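Side-chain contacts in glycosylation Associate Protein 2 (Streptococcus agalactiae serotype V, PDB 6OYC), which probably acts with its partner Gap proteins in glycosylating and exporting serine-rich adhesins through the accessory Sec system: residues I419-L422 / D426-S429; G399-R404 / D411-S416; E27-K32 / L56-S61; A62-E67 / R120-G125; A175-F180 / S205-G210. All blocks are in the same frame, centred on the assembly; numbering follows the deposited sequence.

Interaction 1. Residues I419-L422 / D426-S429; sequences IQLL and DLTS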
# COMPACT_ATOMS: atom_id res chain seq x y z
N ILE B 419 -8.40 16.80 -6.16
CA ILE B 419 -7.90 15.93 -7.22
C ILE B 419 -7.77 16.69 -8.54
O ILE B 419 -6.80 16.50 -9.28
CB ILE B 419 -8.80 14.70 -7.34
CG1 ILE B 419 -8.83 13.96 -6.00
CG2 ILE B 419 -8.31 13.79 -8.45
CD1 ILE B 419 -9.76 12.75 -5.95
N GLN B 420 -8.73 17.58 -8.84
CA GLN B 420 -8.58 18.40 -10.04
C GLN B 420 -7.43 19.38 -9.90
O GLN B 420 -6.68 19.61 -10.86
CB GLN B 420 -9.87 19.17 -10.36
CG GLN B 420 -9.72 19.99 -11.66
CD GLN B 420 -11.04 20.47 -12.25
OE1 GLN B 420 -12.04 19.75 -12.26
NE2 GLN B 420 -11.04 21.72 -12.73
N LEU B 421 -7.28 19.98 -8.72
CA LEU B 421 -6.10 20.81 -8.46
C LEU B 421 -4.82 20.02 -8.69
O LEU B 421 -3.91 20.48 -9.39
CB LEU B 421 -6.12 21.35 -7.04
CG LEU B 421 -6.87 22.66 -6.87
CD1 LEU B 421 -6.78 23.12 -5.42
CD2 LEU B 421 -6.34 23.71 -7.85
N LEU B 422 -4.73 18.82 -8.12
CA LEU B 422 -3.53 18.02 -8.32
C LEU B 422 -3.20 17.91 -9.80
O LEU B 422 -2.03 18.03 -10.19
CB LEU B 422 -3.71 16.63 -7.68
CG LEU B 422 -2.50 15.69 -7.52
CD1 LEU B 422 -2.77 14.62 -6.45
CD2 LEU B 422 -2.14 15.01 -8.83
N ASP B 426 -6.17 24.21 -11.34
CA ASP B 426 -7.23 25.18 -11.07
C ASP B 426 -8.58 24.52 -11.26
O ASP B 426 -8.68 23.39 -11.75
CB ASP B 426 -7.09 26.43 -11.95
CG ASP B 426 -7.53 26.19 -13.37
OD1 ASP B 426 -8.76 26.08 -13.61
OD2 ASP B 426 -6.65 26.12 -14.25
N LEU B 427 -9.63 25.25 -10.90
CA LEU B 427 -10.97 24.69 -10.89
C LEU B 427 -11.86 25.27 -11.99
O LEU B 427 -13.09 25.21 -11.87
CB LEU B 427 -11.62 24.91 -9.53
CG LEU B 427 -10.96 24.10 -8.42
CD1 LEU B 427 -11.79 24.21 -7.17
CD2 LEU B 427 -10.77 22.63 -8.85
N THR B 428 -11.28 25.83 -13.05
CA THR B 428 -12.13 26.35 -14.11
C THR B 428 -12.89 25.21 -14.77
O THR B 428 -12.45 24.05 -14.78
CB THR B 428 -11.31 27.13 -15.15
OG1 THR B 428 -10.31 26.29 -15.72
CG2 THR B 428 -10.65 28.35 -14.51
N SER B 429 -14.08 25.54 -15.30
CA SER B 429 -14.84 24.55 -16.07
C SER B 429 -14.03 24.03 -17.26
O SER B 429 -14.16 22.86 -17.64
CB SER B 429 -16.16 25.17 -16.54
OG SER B 429 -15.93 26.45 -17.09

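Interaction 2. Residues G399-R404 / D411-S416; sequences GTVAQR and DGFATS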
# COMPACT_ATOMS: atom_id res chain seq x y z
N GLY B 399 -13.37 15.48 -13.77
CA GLY B 399 -13.81 16.86 -13.92
C GLY B 399 -15.32 17.03 -13.78
O GLY B 399 -15.78 18.04 -13.24
N THR B 400 -16.09 16.04 -14.24
CA THR B 400 -17.53 16.05 -14.01
C THR B 400 -17.87 15.83 -12.54
O THR B 400 -18.76 16.49 -11.99
CB THR B 400 -18.20 14.98 -14.88
OG1 THR B 400 -18.12 15.37 -16.27
CG2 THR B 400 -19.66 14.77 -14.47
N VAL B 401 -17.17 14.89 -11.88
CA VAL B 401 -17.37 14.71 -10.44
C VAL B 401 -17.08 16.01 -9.71
O VAL B 401 -17.79 16.39 -8.76
CB VAL B 401 -16.50 13.55 -9.92
CG1 VAL B 401 -16.62 13.41 -8.39
CG2 VAL B 401 -16.86 12.24 -10.64
N ALA B 402 -16.04 16.72 -10.16
CA ALA B 402 -15.69 18.00 -9.57
C ALA B 402 -16.85 18.99 -9.68
O ALA B 402 -17.33 19.52 -8.67
CB ALA B 402 -14.43 18.55 -10.24
N GLN B 403 -17.35 19.20 -10.90
CA GLN B 403 -18.45 20.14 -11.11
C GLN B 403 -19.68 19.79 -10.30
O GLN B 403 -20.43 20.68 -9.89
CB GLN B 403 -18.80 20.21 -12.59
CG GLN B 403 -17.65 20.73 -13.43
CD GLN B 403 -17.43 22.20 -13.20
OE1 GLN B 403 -18.32 22.89 -12.71
NE2 GLN B 403 -16.25 22.70 -13.55
N ARG B 404 -19.90 18.51 -10.02
CA ARG B 404 -21.01 18.13 -9.15
C ARG B 404 -20.95 18.83 -7.79
O ARG B 404 -21.95 18.82 -7.06
CB ARG B 404 -21.00 16.61 -8.98
CG ARG B 404 -22.18 16.02 -8.22
CD ARG B 404 -21.65 15.14 -7.11
NE ARG B 404 -22.68 14.71 -6.16
CZ ARG B 404 -23.13 15.45 -5.16
NH1 ARG B 404 -22.65 16.68 -4.96
NH2 ARG B 404 -24.07 14.97 -4.35
N ASP B 411 -24.78 15.50 0.02
CA ASP B 411 -23.64 14.66 0.40
C ASP B 411 -22.69 14.59 -0.80
O ASP B 411 -22.81 13.70 -1.64
CB ASP B 411 -24.08 13.28 0.87
CG ASP B 411 -25.01 12.60 -0.13
OD1 ASP B 411 -25.23 11.38 0.01
OD2 ASP B 411 -25.51 13.28 -1.04
N GLY B 412 -21.74 15.52 -0.86
CA GLY B 412 -20.82 15.59 -1.97
C GLY B 412 -19.60 14.71 -1.78
O GLY B 412 -19.46 13.97 -0.81
N PHE B 413 -18.71 14.80 -2.76
CA PHE B 413 -17.39 14.17 -2.70
C PHE B 413 -16.35 15.28 -2.88
O PHE B 413 -15.69 15.37 -3.93
CB PHE B 413 -17.26 13.08 -3.78
CG PHE B 413 -16.04 12.22 -3.64
CD1 PHE B 413 -15.85 11.44 -2.51
CD2 PHE B 413 -15.09 12.18 -4.64
CE1 PHE B 413 -14.73 10.65 -2.38
CE2 PHE B 413 -13.96 11.39 -4.52
CZ PHE B 413 -13.78 10.62 -3.39
N ALA B 414 -16.20 16.11 -1.84
CA ALA B 414 -15.55 17.40 -2.00
C ALA B 414 -14.08 17.28 -2.39
O ALA B 414 -13.56 18.12 -3.14
CB ALA B 414 -15.72 18.22 -0.72
N THR B 415 -13.39 16.22 -1.92
CA THR B 415 -11.98 16.00 -2.25
C THR B 415 -11.70 15.95 -3.76
O THR B 415 -10.54 16.02 -4.17
CB THR B 415 -11.47 14.70 -1.62
OG1 THR B 415 -10.07 14.53 -1.90
CG2 THR B 415 -12.25 13.50 -2.17
N SER B 416 -12.74 15.80 -4.58
CA SER B 416 -12.52 15.79 -6.03
C SER B 416 -11.96 17.12 -6.50
O SER B 416 -11.24 17.17 -7.51
CB SER B 416 -13.82 15.47 -6.77
OG SER B 416 -14.84 16.44 -6.54

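Interaction 3. Residues E27-K32 / L56-S61; sequences EWLFIK and LPRKIS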
# COMPACT_ATOMS: atom_id res chain seq x y z
N GLU B 27 10.12 -15.98 21.49
CA GLU B 27 10.44 -17.40 21.53
C GLU B 27 11.18 -17.79 20.27
O GLU B 27 10.67 -17.62 19.15
CB GLU B 27 9.16 -18.21 21.68
CG GLU B 27 9.36 -19.71 21.80
CD GLU B 27 8.03 -20.45 21.93
OE1 GLU B 27 7.06 -20.11 21.21
OE2 GLU B 27 7.95 -21.37 22.78
N TRP B 28 12.38 -18.32 20.43
CA TRP B 28 13.24 -18.65 19.31
C TRP B 28 13.35 -20.17 19.20
O TRP B 28 14.18 -20.80 19.88
CB TRP B 28 14.60 -17.99 19.50
CG TRP B 28 15.51 -18.06 18.30
CD1 TRP B 28 16.30 -19.11 17.94
CD2 TRP B 28 15.75 -17.03 17.33
NE1 TRP B 28 17.01 -18.80 16.80
CE2 TRP B 28 16.69 -17.53 16.41
CE3 TRP B 28 15.25 -15.74 17.15
CZ2 TRP B 28 17.14 -16.79 15.31
CZ3 TRP B 28 15.71 -14.99 16.07
CH2 TRP B 28 16.64 -15.51 15.16
N LEU B 29 12.52 -20.77 18.34
CA LEU B 29 12.60 -22.20 18.06
C LEU B 29 13.78 -22.50 17.15
O LEU B 29 14.06 -21.75 16.21
CB LEU B 29 11.31 -22.68 17.40
CG LEU B 29 10.02 -22.37 18.17
CD1 LEU B 29 8.77 -22.89 17.44
CD2 LEU B 29 10.12 -22.97 19.56
N PHE B 30 14.48 -23.60 17.42
CA PHE B 30 15.63 -24.00 16.63
C PHE B 30 15.61 -25.49 16.36
O PHE B 30 15.45 -26.29 17.29
CB PHE B 30 16.94 -23.67 17.34
CG PHE B 30 18.13 -24.15 16.60
CD1 PHE B 30 18.54 -23.51 15.43
CD2 PHE B 30 18.83 -25.27 17.04
CE1 PHE B 30 19.65 -23.97 14.73
CE2 PHE B 30 19.94 -25.72 16.35
CZ PHE B 30 20.35 -25.07 15.18
N ILE B 31 15.82 -25.87 15.09
CA ILE B 31 16.02 -27.27 14.72
C ILE B 31 17.18 -27.36 13.73
O ILE B 31 17.38 -26.47 12.89
CB ILE B 31 14.76 -27.92 14.11
CG1 ILE B 31 14.26 -27.13 12.91
CG2 ILE B 31 13.67 -28.08 15.16
CD1 ILE B 31 13.06 -27.77 12.23
N LYS B 32 17.93 -28.45 13.83
CA LYS B 32 18.93 -28.77 12.83
C LYS B 32 18.22 -29.16 11.54
O LYS B 32 17.06 -29.58 11.56
CB LYS B 32 19.84 -29.89 13.33
CG LYS B 32 20.63 -29.56 14.59
CD LYS B 32 21.86 -28.72 14.27
CE LYS B 32 23.05 -29.08 15.17
NZ LYS B 32 24.33 -28.83 14.44
N LEU B 56 -6.95 -21.57 19.66
CA LEU B 56 -6.20 -21.34 18.44
C LEU B 56 -4.72 -21.64 18.66
O LEU B 56 -4.20 -21.40 19.76
CB LEU B 56 -6.36 -19.90 17.96
CG LEU B 56 -7.73 -19.51 17.40
CD1 LEU B 56 -8.02 -18.07 17.80
CD2 LEU B 56 -7.79 -19.68 15.89
N PRO B 57 -4.04 -22.20 17.68
CA PRO B 57 -2.62 -22.52 17.87
C PRO B 57 -1.78 -21.25 17.85
O PRO B 57 -2.07 -20.30 17.13
CB PRO B 57 -2.29 -23.42 16.67
CG PRO B 57 -3.29 -23.02 15.63
CD PRO B 57 -4.53 -22.58 16.34
N ARG B 58 -0.72 -21.24 18.67
CA ARG B 58 0.23 -20.14 18.61
C ARG B 58 0.83 -20.05 17.21
O ARG B 58 1.07 -21.06 16.55
CB ARG B 58 1.33 -20.32 19.66
CG ARG B 58 2.21 -21.53 19.44
CD ARG B 58 3.53 -21.17 18.74
NE ARG B 58 4.33 -22.35 18.41
CZ ARG B 58 4.02 -23.24 17.46
NH1 ARG B 58 2.93 -23.08 16.72
NH2 ARG B 58 4.82 -24.27 17.24
N LYS B 59 1.03 -18.82 16.74
CA LYS B 59 1.56 -18.53 15.41
C LYS B 59 3.08 -18.60 15.43
O LYS B 59 3.72 -18.19 16.40
CB LYS B 59 1.09 -17.14 14.96
CG LYS B 59 1.51 -16.69 13.54
CD LYS B 59 1.25 -15.16 13.36
CE LYS B 59 1.38 -14.68 11.90
NZ LYS B 59 0.07 -14.34 11.27
N ILE B 60 3.67 -19.15 14.36
CA ILE B 60 5.10 -19.00 14.11
C ILE B 60 5.23 -17.94 13.02
O ILE B 60 4.77 -18.14 11.89
CB ILE B 60 5.76 -20.32 13.69
CG1 ILE B 60 5.48 -21.41 14.73
CG2 ILE B 60 7.27 -20.11 13.54
CD1 ILE B 60 6.15 -22.74 14.43
N SER B 61 5.85 -16.81 13.37
CA SER B 61 5.76 -15.63 12.53
C SER B 61 6.84 -15.56 11.46
O SER B 61 6.71 -14.77 10.51
CB SER B 61 5.82 -14.38 13.41
OG SER B 61 4.59 -14.20 14.08

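Interaction 4. Residues A62-E67 / R120-G125; sequences ALLLTE and RQFYKG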
# COMPACT_ATOMS: atom_id res chain seq x y z
N ALA B 62 7.90 -16.35 11.57
CA ALA B 62 8.91 -16.36 10.53
C ALA B 62 9.64 -17.70 10.52
O ALA B 62 9.77 -18.37 11.55
CB ALA B 62 9.92 -15.22 10.69
N LEU B 63 10.11 -18.07 9.34
CA LEU B 63 11.00 -19.20 9.14
C LEU B 63 12.36 -18.64 8.75
O LEU B 63 12.48 -17.98 7.71
CB LEU B 63 10.46 -20.14 8.05
CG LEU B 63 11.40 -21.27 7.59
CD1 LEU B 63 11.73 -22.17 8.77
CD2 LEU B 63 10.79 -22.08 6.42
N LEU B 64 13.36 -18.89 9.57
CA LEU B 64 14.69 -18.34 9.34
C LEU B 64 15.60 -19.45 8.84
O LEU B 64 15.89 -20.40 9.57
CB LEU B 64 15.26 -17.69 10.60
CG LEU B 64 16.70 -17.22 10.40
CD1 LEU B 64 16.82 -16.25 9.23
CD2 LEU B 64 17.26 -16.63 11.68
N LEU B 65 16.06 -19.32 7.61
CA LEU B 65 16.89 -20.34 6.98
C LEU B 65 18.32 -19.81 6.95
O LEU B 65 18.61 -18.82 6.26
CB LEU B 65 16.37 -20.66 5.58
CG LEU B 65 14.94 -21.23 5.53
CD1 LEU B 65 14.47 -21.48 4.08
CD2 LEU B 65 14.83 -22.50 6.36
N THR B 66 19.21 -20.44 7.69
CA THR B 66 20.57 -19.91 7.80
C THR B 66 21.60 -20.64 6.95
O THR B 66 22.75 -20.22 6.95
CB THR B 66 21.03 -19.90 9.26
OG1 THR B 66 20.97 -21.23 9.80
CG2 THR B 66 20.15 -18.95 10.12
N GLU B 67 21.22 -21.70 6.23
CA GLU B 67 22.16 -22.47 5.42
C GLU B 67 21.94 -22.22 3.93
O GLU B 67 20.87 -21.79 3.50
CB GLU B 67 22.05 -23.98 5.69
CG GLU B 67 22.00 -24.35 7.14
CD GLU B 67 23.20 -23.83 7.90
OE1 GLU B 67 24.34 -24.05 7.43
OE2 GLU B 67 23.01 -23.19 8.97
N ARG B 120 15.97 -7.62 15.44
CA ARG B 120 15.18 -6.42 15.73
C ARG B 120 14.00 -6.29 14.76
O ARG B 120 12.89 -5.93 15.17
CB ARG B 120 16.09 -5.18 15.65
CG ARG B 120 15.54 -3.94 16.33
CD ARG B 120 15.44 -4.17 17.83
NE ARG B 120 15.05 -2.99 18.59
CZ ARG B 120 14.71 -3.03 19.88
NH1 ARG B 120 14.69 -4.19 20.52
NH2 ARG B 120 14.37 -1.92 20.51
N GLN B 121 14.23 -6.58 13.48
CA GLN B 121 13.16 -6.52 12.48
C GLN B 121 12.07 -7.55 12.77
O GLN B 121 10.88 -7.25 12.65
CB GLN B 121 13.73 -6.75 11.08
CG GLN B 121 14.63 -5.65 10.57
CD GLN B 121 15.31 -6.03 9.25
OE1 GLN B 121 15.91 -7.10 9.13
NE2 GLN B 121 15.20 -5.17 8.25
N PHE B 122 12.46 -8.77 13.12
CA PHE B 122 11.48 -9.74 13.60
C PHE B 122 10.68 -9.15 14.76
O PHE B 122 9.44 -9.11 14.74
CB PHE B 122 12.18 -11.04 14.04
CG PHE B 122 12.63 -11.93 12.91
CD1 PHE B 122 12.35 -11.61 11.58
CD2 PHE B 122 13.33 -13.11 13.18
CE1 PHE B 122 12.76 -12.47 10.54
CE2 PHE B 122 13.76 -13.96 12.15
CZ PHE B 122 13.48 -13.63 10.83
N TYR B 123 11.40 -8.66 15.78
CA TYR B 123 10.76 -8.20 17.01
C TYR B 123 9.70 -7.13 16.74
O TYR B 123 8.64 -7.12 17.37
CB TYR B 123 11.82 -7.66 17.97
CG TYR B 123 11.33 -7.53 19.40
CD1 TYR B 123 10.70 -8.60 20.03
CD2 TYR B 123 11.50 -6.35 20.11
CE1 TYR B 123 10.26 -8.50 21.32
CE2 TYR B 123 11.05 -6.25 21.43
CZ TYR B 123 10.43 -7.34 22.02
OH TYR B 123 9.97 -7.28 23.30
N LYS B 124 9.96 -6.23 15.81
CA LYS B 124 9.06 -5.09 15.67
C LYS B 124 8.39 -5.01 14.30
O LYS B 124 7.64 -4.06 14.06
CB LYS B 124 9.81 -3.79 15.99
CG LYS B 124 10.17 -3.71 17.50
CD LYS B 124 10.33 -2.27 17.99
CE LYS B 124 10.68 -2.24 19.49
NZ LYS B 124 10.95 -0.83 19.98
N GLY B 125 8.59 -6.01 13.43
CA GLY B 125 8.12 -5.91 12.07
C GLY B 125 7.19 -7.02 11.60
O GLY B 125 6.80 -7.03 10.43

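Interaction 5. Residues A175-F180 / S205-G210; sequences AYNIPF and SLIVDG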
# COMPACT_ATOMS: atom_id res chain seq x y z
N ALA B 175 -0.21 20.78 15.46
CA ALA B 175 -0.96 20.95 16.71
C ALA B 175 -1.17 19.64 17.46
O ALA B 175 -1.21 19.64 18.70
CB ALA B 175 -2.31 21.60 16.42
N TYR B 176 -1.31 18.52 16.75
CA TYR B 176 -1.69 17.28 17.40
C TYR B 176 -0.51 16.32 17.56
O TYR B 176 0.53 16.46 16.91
CB TYR B 176 -2.82 16.59 16.64
CG TYR B 176 -4.10 17.35 16.79
CD1 TYR B 176 -4.89 17.19 17.92
CD2 TYR B 176 -4.50 18.28 15.82
CE1 TYR B 176 -6.07 17.91 18.07
CE2 TYR B 176 -5.67 19.00 15.97
CZ TYR B 176 -6.45 18.82 17.09
OH TYR B 176 -7.61 19.55 17.24
N ASN B 177 -0.69 15.34 18.42
CA ASN B 177 0.35 14.36 18.68
C ASN B 177 0.08 13.07 17.91
O ASN B 177 -1.07 12.72 17.61
CB ASN B 177 0.46 14.07 20.17
CG ASN B 177 0.79 15.33 20.96
OD1 ASN B 177 -0.00 15.80 21.79
ND2 ASN B 177 1.96 15.91 20.69
N ILE B 178 1.16 12.37 17.60
CA ILE B 178 1.13 11.14 16.82
C ILE B 178 1.40 9.98 17.77
O ILE B 178 2.47 9.95 18.40
CB ILE B 178 2.18 11.17 15.70
CG1 ILE B 178 1.95 12.38 14.80
CG2 ILE B 178 2.11 9.90 14.90
CD1 ILE B 178 3.01 12.53 13.74
N PRO B 179 0.48 9.03 17.91
CA PRO B 179 0.74 7.86 18.76
C PRO B 179 2.03 7.16 18.35
O PRO B 179 2.27 6.91 17.18
CB PRO B 179 -0.48 6.96 18.50
CG PRO B 179 -1.54 7.89 17.95
CD PRO B 179 -0.78 8.92 17.16
N PHE B 180 2.86 6.88 19.33
CA PHE B 180 4.14 6.24 19.12
C PHE B 180 4.14 4.92 19.86
O PHE B 180 3.98 4.89 21.09
CB PHE B 180 5.28 7.14 19.60
CG PHE B 180 6.65 6.59 19.34
CD1 PHE B 180 7.21 5.65 20.20
CD2 PHE B 180 7.38 7.02 18.24
CE1 PHE B 180 8.47 5.14 19.96
CE2 PHE B 180 8.64 6.53 18.01
CZ PHE B 180 9.19 5.59 18.87
N SER B 205 9.74 15.04 18.96
CA SER B 205 9.91 14.84 20.40
C SER B 205 8.94 13.78 20.92
O SER B 205 7.72 13.88 20.73
CB SER B 205 9.67 16.16 21.17
OG SER B 205 10.47 17.24 20.68
N LEU B 206 9.48 12.77 21.61
CA LEU B 206 8.67 11.68 22.16
C LEU B 206 8.25 12.01 23.60
O LEU B 206 9.07 11.98 24.52
CB LEU B 206 9.45 10.38 22.11
CG LEU B 206 8.78 9.14 22.71
CD1 LEU B 206 7.40 8.90 22.10
CD2 LEU B 206 9.70 7.92 22.52
N ILE B 207 6.96 12.31 23.78
CA ILE B 207 6.39 12.57 25.10
C ILE B 207 5.95 11.24 25.71
O ILE B 207 5.13 10.53 25.12
CB ILE B 207 5.20 13.55 25.00
CG1 ILE B 207 5.65 14.89 24.39
CG2 ILE B 207 4.54 13.78 26.38
CD1 ILE B 207 4.64 15.49 23.40
N VAL B 208 6.50 10.90 26.88
CA VAL B 208 6.23 9.59 27.48
C VAL B 208 4.76 9.43 27.79
O VAL B 208 4.10 10.36 28.29
CB VAL B 208 7.05 9.38 28.77
CG1 VAL B 208 6.63 8.08 29.48
CG2 VAL B 208 8.51 9.37 28.47
N ASP B 209 4.24 8.24 27.52
CA ASP B 209 2.84 7.96 27.75
C ASP B 209 2.40 8.35 29.16
O ASP B 209 3.06 8.03 30.14
CB ASP B 209 2.58 6.49 27.52
CG ASP B 209 1.34 6.26 26.74
OD1 ASP B 209 0.29 6.86 27.11
OD2 ASP B 209 1.44 5.51 25.74
N GLY B 210 1.26 9.03 29.24
CA GLY B 210 0.70 9.42 30.52
C GLY B 210 1.43 10.53 31.24
O GLY B 210 1.10 10.81 32.40

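Interaction 1. Residues I419-L422 / D426-S429
Gln420 reaches out from helix 416-424 and puts its amide nitrogen against the backbone of the turn that follows, and this is the tight side of the contact. Its CG stands anti to the backbone N (chi1 -178°) and the chain runs on extended, a shape that carries NE2 clear of its own helix. There Gln420 NE2 donates to the carbonyl oxygen of Asp426 at 3.1 Å, in the carbonyl plane and on a lone pair, with an N-H...O angle of 155°. A second approach, from Gln420 NE2 to Thr428 O at 3.4 Å, is only a weak hydrogen bond. The other end of the amide is also held, since Gln420 OE1 is hydrogen-bonded to Ser432; NE2 facing the carbonyl of Asp426, which can only accept, is what supports this orientation of the amide. One methyl of Leu427 lies against the aliphatic part of this chain, with Leu427 CD2 3.9 Å from Gln420 CB.

The outer side is looser. Leu421 sends CD2 to 3.5 Å from the backbone N of Asp426, but its apolar meeting with Leu427 is slack, 4.4 Å from Leu421 CG to Leu427 CD2, and Leu427 is exposed. The turn keeps its own shape: Asp426 OD1 accepts from the backbone N of Thr428 at 2.6 Å, an Asx turn, and also from the hydroxyl of Thr428 on its syn lone pair. Thr428 is in turn the N-cap of the next helix, its OG1 bonded to Ser431 N. The contact thus joins helix 416-424 to the start of helix 429-444, while Gln420 also packs on Ala402 of helix 398-403.

Interaction 2. Residues G399-R404 / D411-S416
Ser416 and Val401 make the inner meeting, with Val401 CG1 3.8 Å from Ser416 CB. The same methyl, set anti to the backbone N (chi1 176°), also touches the ring of Phe413, at 4.2 Å from Val401 CG1 to Phe413 CD2. Next to it, Ser416 OG rests 3.5 Å from Ala402 CA, a packing contact. At the outer end Arg404 bends at chi2 and lays one face of its guanidinium over Gly412, with Arg404 NH1 3.7 Å from Gly412 CA. Its charge pairing is loose: Arg404 NH2 and Asp411 OD2 form a long salt bridge of 4.0 Å, and Asp411 is poorly ordered.

A second shell sets these groups in place. Ser416 OG donates to Phe413 O at 2.9 Å, and Ser416 N reaches that same oxygen from the opposite face of its plane, so two bonds hold the type I turn from Phe413 to Ser416. Phe413 N is bonded to Glu405, and its ring meets Phe304 edge-to-face. The hydroxyl of Tyr463 is hydrogen-bonded to Asp411 O, which holds the backbone beside Arg404. The loop joins helices 398-403 and 416-424 in the excursion between strands 388-392 and 452-458 of the mixed sheet, consistent with the alpha/beta-hydrolase fold of this family.

Interaction 3. Residues E27-K32 / L56-S61
Strand 26-31, an outermost strand of the five-stranded parallel sheet, runs here past the irregular lead-in to strand 62-65 in a flavodoxin-like alpha/beta unit (parallel strand order 2-1-3-4-5), with helix 36-52 in the connection between the two strands. The backbones stay well apart: the nearest CA atoms, those of Leu29 and Ile60, are 9.1 Å from each other, and no hydrogen bond crosses. Strand 6-11 lies between the two strands in the sheet, and Leu29 has backbone bonds to Ile8 and Gln10 on it. The gap is bridged by side chains alone, burying only 104 Å² in total.

Leu29 points toward the other segment and does most of the bridging through one methyl. Its CD1 meets Ile60 CD1 at 4.0 Å, the two side chains crossing at about a right angle. The same methyl lies 4.2 Å from Arg58 NH2, with Leu29 and Arg58 arriving from opposite directions.

Arg58 starts with CG between its backbone N and carbonyl carbon (chi1 65°) and bends at chi2, which lays the guanidinium alongside the chain ahead, over Ile60. That group carries its main ionic bond elsewhere, a salt bridge from NH2 to Glu43 of helix 36-52. Glu27 is of opposite charge and near, yet Glu27 OE1 is 4.5 Å from Arg58 NE, beyond a salt bridge; Glu27 OE1 is hydrogen-bonded to Thr7. Any attraction is therefore probably long-range and modest. Ile60 CG1 covers one face of the Arg58 guanidinium, 3.5 Å from its plane and over its centre.

Interaction 4. Residues A62-E67 / R120-G125
This is a buried, wholly apolar contact in which one aromatic ring of helix 115-125 packs on strand 62-65, the middle strand of the five-stranded parallel sheet. Phe122 is the residue that carries it from the helix side. With CG anti to the carbonyl carbon (chi1 -76°), its ring extends from the helix to the strand, bridging backbones whose nearest CA atoms, in Ala62 and Phe122, are 7.7 Å apart.

The two strand residues meet the ring differently. Ala62 comes over a face: its CB is 4.1 Å from the centroid of the Phe122 ring and 22° off the ring normal, a CH-pi contact offset toward the rim, with Phe122 CZ its nearest atom at 3.9 Å. Leu64, two residues on and pointing the same way, instead approaches the edge, with Leu64 CB 4.3 Å from Phe122 CE2 and near the ring plane. Further ring contacts come from neighbouring strands: Phe87 meets Phe122 edge-to-face, and Ile8 and Met26 touch it.

No hydrogen bond or charge joins the two segments, so the attachment of helix to sheet at this point rests on van der Waals packing, including the CH-pi contact of Ala62, and on the burial of apolar surface.

Interaction 5. Residues A175-F180 / S205-G210
Phe180 and Leu206 each place CG anti to the backbone N (chi1 -177° for Phe180 and 177° for Leu206), and both CB atoms point toward the opposing segment. The two side chains therefore meet, crossing at about a right angle. Both methyls of Leu206 take part. CD1 fits against the root of the aromatic group, with Leu206 CD1 3.7 Å from Phe180 CG and equally close to Phe180 CB. CD2 reaches over the ring itself: it lies 4.3 Å from the centroid of the Phe180 ring and 23° off the normal, a CH-pi contact displaced toward the rim on the side of CD1 and CE1.

A smaller, more exposed touch lies farther along the strands, where Asn177 ND2 is 3.8 Å from Ile207 CD1. This is packing; the amide nitrogen has its polar partner in Leu240 O. No hydrogen bond passes between the segments, in keeping with the nearest CA atoms, those of Phe180 and Leu206, being 7.7 Å apart.

The reason is the strand order of this antiparallel sheet: strand 238-247 lies between 168-180 and 198-208 and bonds to both, through Ile178 with Leu240 on one side and Ser205 with Ala241 on the other. Phe180 also packs on Leu240, while Leu206 touches Trp219 of strand 215-222, the outermost strand beyond.

From the N terminus, interaction 3 comes first, closing a loop of 23 residues that contains helix 36-52. Interaction 4 opens just after it and closes a longer loop of 52 residues; the two touch through Trp28, which packs on Leu64 and Phe122, and both reach the same parallel sheet. Interaction 5 follows in the antiparallel sheet, its nearest atoms about 6 Å from those of interaction 4. Interactions 2 and 1 come last, closing the short connections between successive helices, 398-403 to 416-424 and 416-424 to 429-444, and meet where Gln420 packs on Ala402. All five are in series, none nesting or crossing. Interactions 1 and 3 lie on opposite sides of the chain's centre, about 54 Å apart between centres.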